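PDB 2O14: uncharacterized esterase YxiM from Bacillus subtilis, which probably acts as a hydrolase of the GDSL lipolytic family, cleaving ester bonds, although its natural substrate is not established. Local coordinates for residues F234-G239 and V272-P277; E253-M258 and R298-A303; K309-D314 and K360-A365. All blocks are in the same frame, centred on the assembly; numbering follows the deposited sequence.

Interaction 1: residues F234-G239 and V272-P277; sequences FMLQLG and VILSTP
Met235, a selenomethionine in this crystal, and Ile273 make the tightest apolar meeting between segments 234-239 and 272-277. The Met235 chain bends at its third torsion (-101°), which swings CE against Ile273; CE lies 3.4 Å from Ile273 CD1 and equally near Ile273 CG2, closer than two carbons normally pack. Leu359 of helix 345-361 packs on this pair. On the other face Leu236 and Leu274 run side by side in the same direction, Leu236 CD1 standing 4.1 Å from Leu274 CD2, while Leu236 CB rests near the rim of one face of the Phe234 ring. Helix 251-266 covers this group.

The backbones are parallel, their axes 19° apart, and three bonds join them: Ile273 N to Phe234 O (2.9 Å, almost straight at 175°), Leu236 N to Ile273 O, and Ser275 N to Leu236 O. Beyond Ser275 the joint becomes looser and hydrated, though still buried. Here water 1 substitutes for a direct bond, accepting from Leu238 N at 3.0 Å and donating to Ser275 O at 2.9 Å. Gln237 bridges the same end with an extended side chain: Ser275 OG donates to Gln237 OE1 (2.7 Å), in the carbonyl plane on a lone pair, and Trp187 NE1 gives that oxygen a second bond. The Gln237 side chain also crosses over Pro277, with NE2 3.5 Å from Pro277 CB.

The strands are the two ends of a beta-alpha-beta crossover through helix 251-266, in the parallel sheet of the SGNH hydrolase fold. Gly239 opens the family's Gly-x-Asn-Asp sequence, and the Leu238 side chain lies about 9 Å from that of Ser171, by similarity the nucleophile, consistent with these strand ends lying beside the probable active site.

Interaction 2: residues E253-M258 and R298-A303; sequences EFKEVM and RASILA
Lys255 and Ser300 mark the nearest backbone approach of two helical segments, 253-258 and 298-303, with their CA atoms 6.0 Å apart. The segment axes pass at 9.8 Å and run broadly in the same direction, crossing at -33°. No hydrogen bond spans the pair, so side-chain packing carries the contact.

Phe254 supplies its apolar part. CG stands anti to the backbone N (chi1 167°), and the ring presents its edge to helix 298-307: CZ lies 3.9 Å from Ile301 CG1, and CE2 is 4.0 Å from Ser300 CB, both carbons near the ring plane. Met258 CG, from the same helix, sits over one face of this ring toward its rim. Lys255 flanks the contact with its aliphatic chain. Its CD is 4.0 Å from Ser300 OG and its CE 4.2 Å from Ala303 CB, before a bend at the last torsion places NZ. The ammonium group's charge is met by Glu307 in a salt bridge, and the Ser300 hydroxyl is hydrogen-bonded to Glu251, so both polar ends find partners just beyond the interface.

Around this pair, Ala212 of helix 212-217 touches Phe254 and Met258, and Ile301 reaches Pro277, just past strand 271-275. Helix 251-266, the crossover between strands 233-237 and 271-275, packs here against helix 298-307, which leads into strand 311-313 of the parallel sheet in the SGNH fold.

Interaction 3: residues K309-D314 and K360-A365; sequences KTYLID and KRQGIA
With Tyr311 CG (chi1 -73°) and Ile364 CG1 (chi1 -67°) each anti to its own carbonyl carbon, the two side chains slide past each other in opposite directions. Tyr311 belongs to strand 311-313, an outermost strand of the parallel sheet in the SGNH hydrolase fold, and Ile364 follows the C-terminal helix 345-361, which ends in a Schellman motif at Gly363.

Ile364 approaches one face of the ring. CG2 is 4.2 Å above the plane over the centre, while CG1 makes an off-centre CH-pi contact, 4.1 Å from the Tyr311 ring centroid and 30° from the normal. CD1 of Ile364 comes nearest, 3.5 Å from Tyr311 CD1. An alanine in place of Tyr311 would probably leave Ile364 CG1 and CG2 without the aromatic face they lie against and open a gap between the edge strand and the chain leaving the helix.

Tyr233 of strand 233-237, two places over in the sheet, touches both Tyr311 and Ile364, and Leu359 of helix 345-361 adds packing on Ile364.

One of the two bonds of the Schellman motif runs from Gly363 N to Lys360 O (2.9 Å), and Gly363 takes the positive phi that lets the chain turn back toward the strand. On the strand side, Thr310 OG1 donates to Tyr311 O at 3.2 Å, approaching from above the carbonyl plane.

Interaction 1 is the core contact: backbone bonds and apolar packing join two adjacent inner strands of the parallel sheet. Interaction 2 lies about 10 Å away, centre to centre, and pairs a helix covering that sheet with helix 298-307; it is also largely buried but has no hydrogen bond across it. Interaction 3, only partly buried, joins edge strand 311-313 to the end of the C-terminal helix through an aromatic face. Interactions 1 and 3 share the sheet, since Val272 O probably accepts a bond from Tyr311 N. Asp314 ties all three together, with a salt bridge to Arg298 and a probable hydrogen bond to Thr276.

Interaction 1: residues F234-G239 and V272-P277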
loop_
_atom_site.group_PDB
_atom_site.type_symbol
_atom_site.label_atom_id
_atom_site.label_comp_id
_atom_site.label_asym_id
_atom_site.label_seq_id
_atom_site.Cartn_x
_atom_site.Cartn_y
_atom_site.Cartn_z
ATOM N N PHE A 234 -4.470 10.621 -6.253
ATOM C CA PHE A 234 -3.687 9.449 -6.620
ATOM C C PHE A 234 -2.258 9.970 -6.664
ATOM O O PHE A 234 -1.872 10.657 -7.607
ATOM C CB PHE A 234 -4.099 8.914 -7.994
ATOM C CG PHE A 234 -3.209 7.810 -8.512
ATOM C CD1 PHE A 234 -2.705 6.831 -7.652
ATOM C CD2 PHE A 234 -2.909 7.722 -9.871
ATOM C CE1 PHE A 234 -1.914 5.778 -8.138
ATOM C CE2 PHE A 234 -2.120 6.671 -10.369
ATOM C CZ PHE A 234 -1.624 5.698 -9.497
HETATM N N MSE A 235 -1.489 9.671 -5.624
HETATM C CA MSE A 235 -0.104 10.118 -5.542
HETATM C C MSE A 235 0.762 9.008 -6.106
HETATM O O MSE A 235 0.910 7.947 -5.493
HETATM C CB MSE A 235 0.254 10.408 -4.093
HETATM C CG MSE A 235 1.555 11.146 -3.917
HETATM SE SE MSE A 235 1.496 12.203 -2.311
HETATM C CE MSE A 235 1.131 13.923 -3.112
ATOM N N LEU A 236 1.331 9.264 -7.280
ATOM C CA LEU A 236 2.130 8.270 -7.987
ATOM C C LEU A 236 3.598 8.653 -8.219
ATOM O O LEU A 236 3.903 9.742 -8.711
ATOM C CB LEU A 236 1.428 7.975 -9.326
ATOM C CG LEU A 236 1.814 6.851 -10.299
ATOM C CD1 LEU A 236 3.023 7.262 -11.091
ATOM C CD2 LEU A 236 2.065 5.560 -9.548
ATOM N N GLN A 237 4.505 7.754 -7.843
ATOM C CA GLN A 237 5.935 7.970 -8.050
ATOM C C GLN A 237 6.607 6.677 -8.498
ATOM O O GLN A 237 6.855 5.777 -7.689
ATOM C CB GLN A 237 6.636 8.474 -6.785
ATOM C CG GLN A 237 8.150 8.652 -6.998
ATOM C CD GLN A 237 8.896 9.119 -5.763
ATOM O OE1 GLN A 237 8.651 10.213 -5.256
ATOM N NE2 GLN A 237 9.816 8.289 -5.275
ATOM N N LEU A 238 6.887 6.595 -9.793
ATOM C CA LEU A 238 7.548 5.435 -10.374
ATOM C C LEU A 238 8.598 5.957 -11.343
ATOM O O LEU A 238 8.630 7.151 -11.645
ATOM C CB LEU A 238 6.534 4.551 -11.115
ATOM C CG LEU A 238 5.516 3.795 -10.252
ATOM C CD1 LEU A 238 4.424 3.208 -11.133
ATOM C CD2 LEU A 238 6.220 2.693 -9.469
ATOM N N GLY A 239 9.462 5.070 -11.822
ATOM C CA GLY A 239 10.497 5.486 -12.750
ATOM C C GLY A 239 11.854 4.902 -12.403
ATOM O O GLY A 239 12.721 4.763 -13.272
ATOM N N VAL A 272 -4.738 13.664 -9.809
ATOM C CA VAL A 272 -3.460 12.972 -9.840
ATOM C C VAL A 272 -2.286 13.876 -9.494
ATOM O O VAL A 272 -2.179 14.994 -10.006
ATOM C CB VAL A 272 -3.180 12.377 -11.229
ATOM C CG1 VAL A 272 -1.851 11.643 -11.211
ATOM C CG2 VAL A 272 -4.301 11.446 -11.636
ATOM N N ILE A 273 -1.411 13.380 -8.625
ATOM C CA ILE A 273 -0.213 14.108 -8.231
ATOM C C ILE A 273 0.987 13.235 -8.589
ATOM O O ILE A 273 1.222 12.208 -7.945
ATOM C CB ILE A 273 -0.163 14.375 -6.708
ATOM C CG1 ILE A 273 -1.373 15.207 -6.272
ATOM C CG2 ILE A 273 1.135 15.099 -6.355
ATOM C CD1 ILE A 273 -1.532 15.291 -4.776
ATOM N N LEU A 274 1.731 13.632 -9.617
ATOM C CA LEU A 274 2.908 12.875 -10.036
ATOM C C LEU A 274 4.138 13.367 -9.282
ATOM O O LEU A 274 4.258 14.557 -8.988
ATOM C CB LEU A 274 3.146 13.033 -11.538
ATOM C CG LEU A 274 2.062 12.533 -12.494
ATOM C CD1 LEU A 274 2.487 12.842 -13.914
ATOM C CD2 LEU A 274 1.839 11.031 -12.313
ATOM N N SER A 275 5.049 12.450 -8.972
ATOM C CA SER A 275 6.270 12.803 -8.261
ATOM C C SER A 275 7.508 12.262 -8.958
ATOM O O SER A 275 7.539 11.106 -9.377
ATOM C CB SER A 275 6.219 12.260 -6.831
ATOM O OG SER A 275 7.441 12.496 -6.147
ATOM N N THR A 276 8.528 13.102 -9.096
ATOM C CA THR A 276 9.776 12.670 -9.712
ATOM C C THR A 276 10.561 11.994 -8.593
ATOM O O THR A 276 10.836 12.605 -7.562
ATOM C CB THR A 276 10.579 13.869 -10.269
ATOM O OG1 THR A 276 10.787 14.833 -9.229
ATOM C CG2 THR A 276 9.820 14.522 -11.425
ATOM N N PRO A 277 10.907 10.710 -8.765
ATOM C CA PRO A 277 11.653 10.034 -7.700
ATOM C C PRO A 277 13.028 10.629 -7.400
ATOM O O PRO A 277 13.764 11.022 -8.311
ATOM C CB PRO A 277 11.718 8.581 -8.182
ATOM C CG PRO A 277 11.607 8.691 -9.672
ATOM C CD PRO A 277 10.591 9.786 -9.870
HETATM O O HOH W 1 6.526 9.203 -11.297
#

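Interaction 2: residues E253-M258 and R298-A303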
loop_
_atom_site.group_PDB
_atom_site.type_symbol
_atom_site.label_atom_id
_atom_site.label_comp_id
_atom_site.label_asym_id
_atom_site.label_seq_id
_atom_site.Cartn_x
_atom_site.Cartn_y
_atom_site.Cartn_z
ATOM N N GLU A 253 7.455 3.666 -23.654
ATOM C CA GLU A 253 6.414 2.794 -23.111
ATOM C C GLU A 253 6.021 3.319 -21.738
ATOM O O GLU A 253 4.841 3.435 -21.414
ATOM C CB GLU A 253 6.907 1.349 -22.976
ATOM C CG GLU A 253 5.764 0.331 -22.904
ATOM C CD GLU A 253 6.183 -1.026 -22.351
ATOM O OE1 GLU A 253 7.303 -1.487 -22.668
ATOM O OE2 GLU A 253 5.379 -1.638 -21.606
ATOM N N PHE A 254 7.026 3.630 -20.933
ATOM C CA PHE A 254 6.806 4.157 -19.596
ATOM C C PHE A 254 5.812 5.313 -19.648
ATOM O O PHE A 254 4.807 5.322 -18.936
ATOM C CB PHE A 254 8.133 4.643 -19.017
ATOM C CG PHE A 254 7.984 5.486 -17.791
ATOM C CD1 PHE A 254 7.672 4.905 -16.564
ATOM C CD2 PHE A 254 8.161 6.868 -17.860
ATOM C CE1 PHE A 254 7.539 5.686 -15.416
ATOM C CE2 PHE A 254 8.030 7.665 -16.718
ATOM C CZ PHE A 254 7.719 7.072 -15.491
ATOM N N LYS A 255 6.106 6.281 -20.511
ATOM C CA LYS A 255 5.275 7.468 -20.676
ATOM C C LYS A 255 3.847 7.117 -21.104
ATOM O O LYS A 255 2.887 7.711 -20.610
ATOM C CB LYS A 255 5.939 8.399 -21.695
ATOM C CG LYS A 255 5.388 9.808 -21.769
ATOM C CD LYS A 255 6.261 10.656 -22.693
ATOM C CE LYS A 255 5.641 12.015 -22.983
ATOM N NZ LYS A 255 5.357 12.760 -21.735
ATOM N N GLU A 256 3.711 6.153 -22.014
ATOM C CA GLU A 256 2.399 5.717 -22.509
ATOM C C GLU A 256 1.547 5.065 -21.420
ATOM O O GLU A 256 0.363 5.367 -21.283
ATOM C CB GLU A 256 2.561 4.699 -23.634
ATOM C CG GLU A 256 3.229 5.196 -24.895
ATOM C CD GLU A 256 3.500 4.056 -25.871
ATOM O OE1 GLU A 256 2.558 3.277 -26.151
ATOM O OE2 GLU A 256 4.648 3.935 -26.356
ATOM N N VAL A 257 2.155 4.145 -20.676
ATOM C CA VAL A 257 1.474 3.437 -19.601
ATOM C C VAL A 257 1.057 4.413 -18.515
ATOM O O VAL A 257 -0.069 4.361 -18.011
ATOM C CB VAL A 257 2.389 2.368 -18.973
ATOM C CG1 VAL A 257 1.719 1.765 -17.742
ATOM C CG2 VAL A 257 2.696 1.289 -19.997
HETATM N N MSE A 258 1.981 5.296 -18.155
HETATM C CA MSE A 258 1.730 6.306 -17.135
HETATM C C MSE A 258 0.561 7.188 -17.555
HETATM O O MSE A 258 -0.313 7.490 -16.747
HETATM C CB MSE A 258 2.981 7.162 -16.931
HETATM C CG MSE A 258 4.132 6.428 -16.265
HETATM SE SE MSE A 258 3.879 6.256 -14.344
HETATM C CE MSE A 258 4.415 8.062 -13.847
ATOM N N ARG A 298 12.820 11.024 -15.352
ATOM C CA ARG A 298 12.265 12.292 -14.874
ATOM C C ARG A 298 11.700 13.157 -15.993
ATOM O O ARG A 298 10.654 13.786 -15.833
ATOM C CB ARG A 298 13.331 13.085 -14.110
ATOM C CG ARG A 298 12.896 14.491 -13.709
ATOM C CD ARG A 298 13.763 15.052 -12.592
ATOM N NE ARG A 298 13.411 16.434 -12.270
ATOM C CZ ARG A 298 13.780 17.488 -12.989
ATOM N NH1 ARG A 298 14.522 17.327 -14.075
ATOM N NH2 ARG A 298 13.396 18.703 -12.630
ATOM N N ALA A 299 12.394 13.190 -17.124
ATOM C CA ALA A 299 11.964 13.995 -18.262
ATOM C C ALA A 299 10.519 13.701 -18.679
ATOM O O ALA A 299 9.737 14.622 -18.934
ATOM C CB ALA A 299 12.913 13.768 -19.440
ATOM N N SER A 300 10.168 12.419 -18.744
ATOM C CA SER A 300 8.824 12.006 -19.136
ATOM C C SER A 300 7.776 12.358 -18.097
ATOM O O SER A 300 6.634 12.671 -18.439
ATOM C CB SER A 300 8.784 10.498 -19.398
ATOM O OG SER A 300 9.558 10.171 -20.538
ATOM N N ILE A 301 8.159 12.291 -16.827
ATOM C CA ILE A 301 7.240 12.616 -15.745
ATOM C C ILE A 301 6.863 14.101 -15.807
ATOM O O ILE A 301 5.702 14.461 -15.614
ATOM C CB ILE A 301 7.869 12.290 -14.368
ATOM C CG1 ILE A 301 8.208 10.798 -14.299
ATOM C CG2 ILE A 301 6.902 12.643 -13.248
ATOM C CD1 ILE A 301 8.940 10.388 -13.042
ATOM N N LEU A 302 7.842 14.960 -16.085
ATOM C CA LEU A 302 7.578 16.397 -16.176
ATOM C C LEU A 302 6.629 16.661 -17.345
ATOM O O LEU A 302 5.646 17.389 -17.213
ATOM C CB LEU A 302 8.882 17.172 -16.391
ATOM C CG LEU A 302 9.974 16.994 -15.331
ATOM C CD1 LEU A 302 11.242 17.695 -15.788
ATOM C CD2 LEU A 302 9.501 17.550 -13.996
ATOM N N ALA A 303 6.931 16.054 -18.487
ATOM C CA ALA A 303 6.114 16.218 -19.682
ATOM C C ALA A 303 4.671 15.766 -19.453
ATOM O O ALA A 303 3.725 16.462 -19.831
ATOM C CB ALA A 303 6.728 15.439 -20.837
#

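Interaction 3: residues K309-D314 and K360-A365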
loop_
_atom_site.group_PDB
_atom_site.type_symbol
_atom_site.label_atom_id
_atom_site.label_comp_id
_atom_site.label_asym_id
_atom_site.label_seq_id
_atom_site.Cartn_x
_atom_site.Cartn_y
_atom_site.Cartn_z
ATOM N N LYS A 309 -2.144 17.529 -17.582
ATOM C CA LYS A 309 -2.588 18.494 -16.586
ATOM C C LYS A 309 -2.786 17.892 -15.193
ATOM O O LYS A 309 -3.886 17.912 -14.641
ATOM C CB LYS A 309 -3.889 19.150 -17.057
ATOM C CG LYS A 309 -3.772 19.815 -18.416
ATOM C CD LYS A 309 -5.097 20.404 -18.867
ATOM C CE LYS A 309 -4.975 21.009 -20.258
ATOM N NZ LYS A 309 -3.938 22.079 -20.305
ATOM N N THR A 310 -1.712 17.359 -14.627
ATOM C CA THR A 310 -1.775 16.777 -13.294
ATOM C C THR A 310 -0.955 17.666 -12.367
ATOM O O THR A 310 -0.240 18.552 -12.832
ATOM C CB THR A 310 -1.161 15.367 -13.263
ATOM O OG1 THR A 310 0.265 15.463 -13.401
ATOM C CG2 THR A 310 -1.715 14.518 -14.399
ATOM N N TYR A 311 -1.073 17.448 -11.060
ATOM C CA TYR A 311 -0.284 18.211 -10.103
ATOM C C TYR A 311 1.097 17.567 -10.152
ATOM O O TYR A 311 1.227 16.404 -10.547
ATOM C CB TYR A 311 -0.879 18.100 -8.699
ATOM C CG TYR A 311 -2.162 18.879 -8.523
ATOM C CD1 TYR A 311 -2.163 20.273 -8.554
ATOM C CD2 TYR A 311 -3.376 18.226 -8.344
ATOM C CE1 TYR A 311 -3.347 20.997 -8.408
ATOM C CE2 TYR A 311 -4.567 18.938 -8.198
ATOM C CZ TYR A 311 -4.546 20.320 -8.232
ATOM O OH TYR A 311 -5.721 21.024 -8.090
ATOM N N LEU A 312 2.125 18.307 -9.760
ATOM C CA LEU A 312 3.484 17.780 -9.810
ATOM C C LEU A 312 4.369 18.201 -8.649
ATOM O O LEU A 312 4.478 19.392 -8.330
ATOM C CB LEU A 312 4.162 18.207 -11.120
ATOM C CG LEU A 312 5.640 17.833 -11.282
ATOM C CD1 LEU A 312 5.763 16.340 -11.547
ATOM C CD2 LEU A 312 6.251 18.626 -12.435
ATOM N N ILE A 313 4.998 17.209 -8.023
ATOM C CA ILE A 313 5.925 17.438 -6.923
ATOM C C ILE A 313 7.262 16.995 -7.494
ATOM O O ILE A 313 7.458 15.807 -7.758
ATOM C CB ILE A 313 5.618 16.550 -5.698
ATOM C CG1 ILE A 313 4.196 16.800 -5.196
ATOM C CG2 ILE A 313 6.619 16.841 -4.588
ATOM C CD1 ILE A 313 3.962 18.200 -4.690
ATOM N N ASP A 314 8.172 17.939 -7.710
ATOM C CA ASP A 314 9.480 17.592 -8.260
ATOM C C ASP A 314 10.381 17.181 -7.107
ATOM O O ASP A 314 11.396 17.827 -6.832
ATOM C CB ASP A 314 10.095 18.787 -8.991
ATOM C CG ASP A 314 11.061 18.366 -10.080
ATOM O OD1 ASP A 314 11.661 17.274 -9.964
ATOM O OD2 ASP A 314 11.228 19.134 -11.049
ATOM N N LYS A 360 1.643 22.171 -0.080
ATOM C CA LYS A 360 1.124 23.355 0.586
ATOM C C LYS A 360 1.564 24.617 -0.150
ATOM O O LYS A 360 0.791 25.566 -0.286
ATOM C CB LYS A 360 1.597 23.387 2.039
ATOM C CG LYS A 360 1.042 22.241 2.871
ATOM C CD LYS A 360 1.481 22.322 4.327
ATOM C CE LYS A 360 0.934 21.146 5.126
ATOM N NZ LYS A 360 1.408 21.153 6.538
ATOM N N ARG A 361 2.802 24.621 -0.636
ATOM C CA ARG A 361 3.319 25.775 -1.363
ATOM C C ARG A 361 2.496 26.038 -2.621
ATOM O O ARG A 361 2.320 27.190 -3.024
ATOM C CB ARG A 361 4.778 25.551 -1.761
ATOM C CG ARG A 361 5.420 26.755 -2.438
ATOM C CD ARG A 361 6.767 26.388 -3.030
ATOM N NE ARG A 361 6.619 25.508 -4.185
ATOM C CZ ARG A 361 6.202 25.910 -5.379
ATOM N NH1 ARG A 361 5.893 27.185 -5.582
ATOM N NH2 ARG A 361 6.092 25.036 -6.371
ATOM N N GLN A 362 1.999 24.971 -3.243
ATOM C CA GLN A 362 1.197 25.107 -4.453
ATOM C C GLN A 362 -0.267 25.371 -4.119
ATOM O O GLN A 362 -1.081 25.605 -5.013
ATOM C CB GLN A 362 1.293 23.846 -5.314
ATOM C CG GLN A 362 2.693 23.498 -5.777
ATOM C CD GLN A 362 2.689 22.439 -6.863
ATOM O OE1 GLN A 362 3.724 21.851 -7.179
ATOM N NE2 GLN A 362 1.521 22.199 -7.450
ATOM N N GLY A 363 -0.596 25.327 -2.831
ATOM C CA GLY A 363 -1.964 25.564 -2.407
ATOM C C GLY A 363 -2.942 24.510 -2.897
ATOM O O GLY A 363 -4.106 24.808 -3.162
ATOM N N ILE A 364 -2.478 23.271 -3.019
ATOM C CA ILE A 364 -3.341 22.193 -3.481
ATOM C C ILE A 364 -4.390 21.845 -2.425
ATOM O O ILE A 364 -4.064 21.560 -1.272
ATOM C CB ILE A 364 -2.508 20.957 -3.845
ATOM C CG1 ILE A 364 -1.641 21.281 -5.068
ATOM C CG2 ILE A 364 -3.418 19.773 -4.129
ATOM C CD1 ILE A 364 -0.667 20.196 -5.439
ATOM N N ALA A 365 -5.652 21.882 -2.840
ATOM C CA ALA A 365 -6.789 21.613 -1.963
ATOM C C ALA A 365 -6.632 20.424 -1.019
ATOM O O ALA A 365 -6.401 19.297 -1.454
ATOM C CB ALA A 365 -8.050 21.442 -2.802
#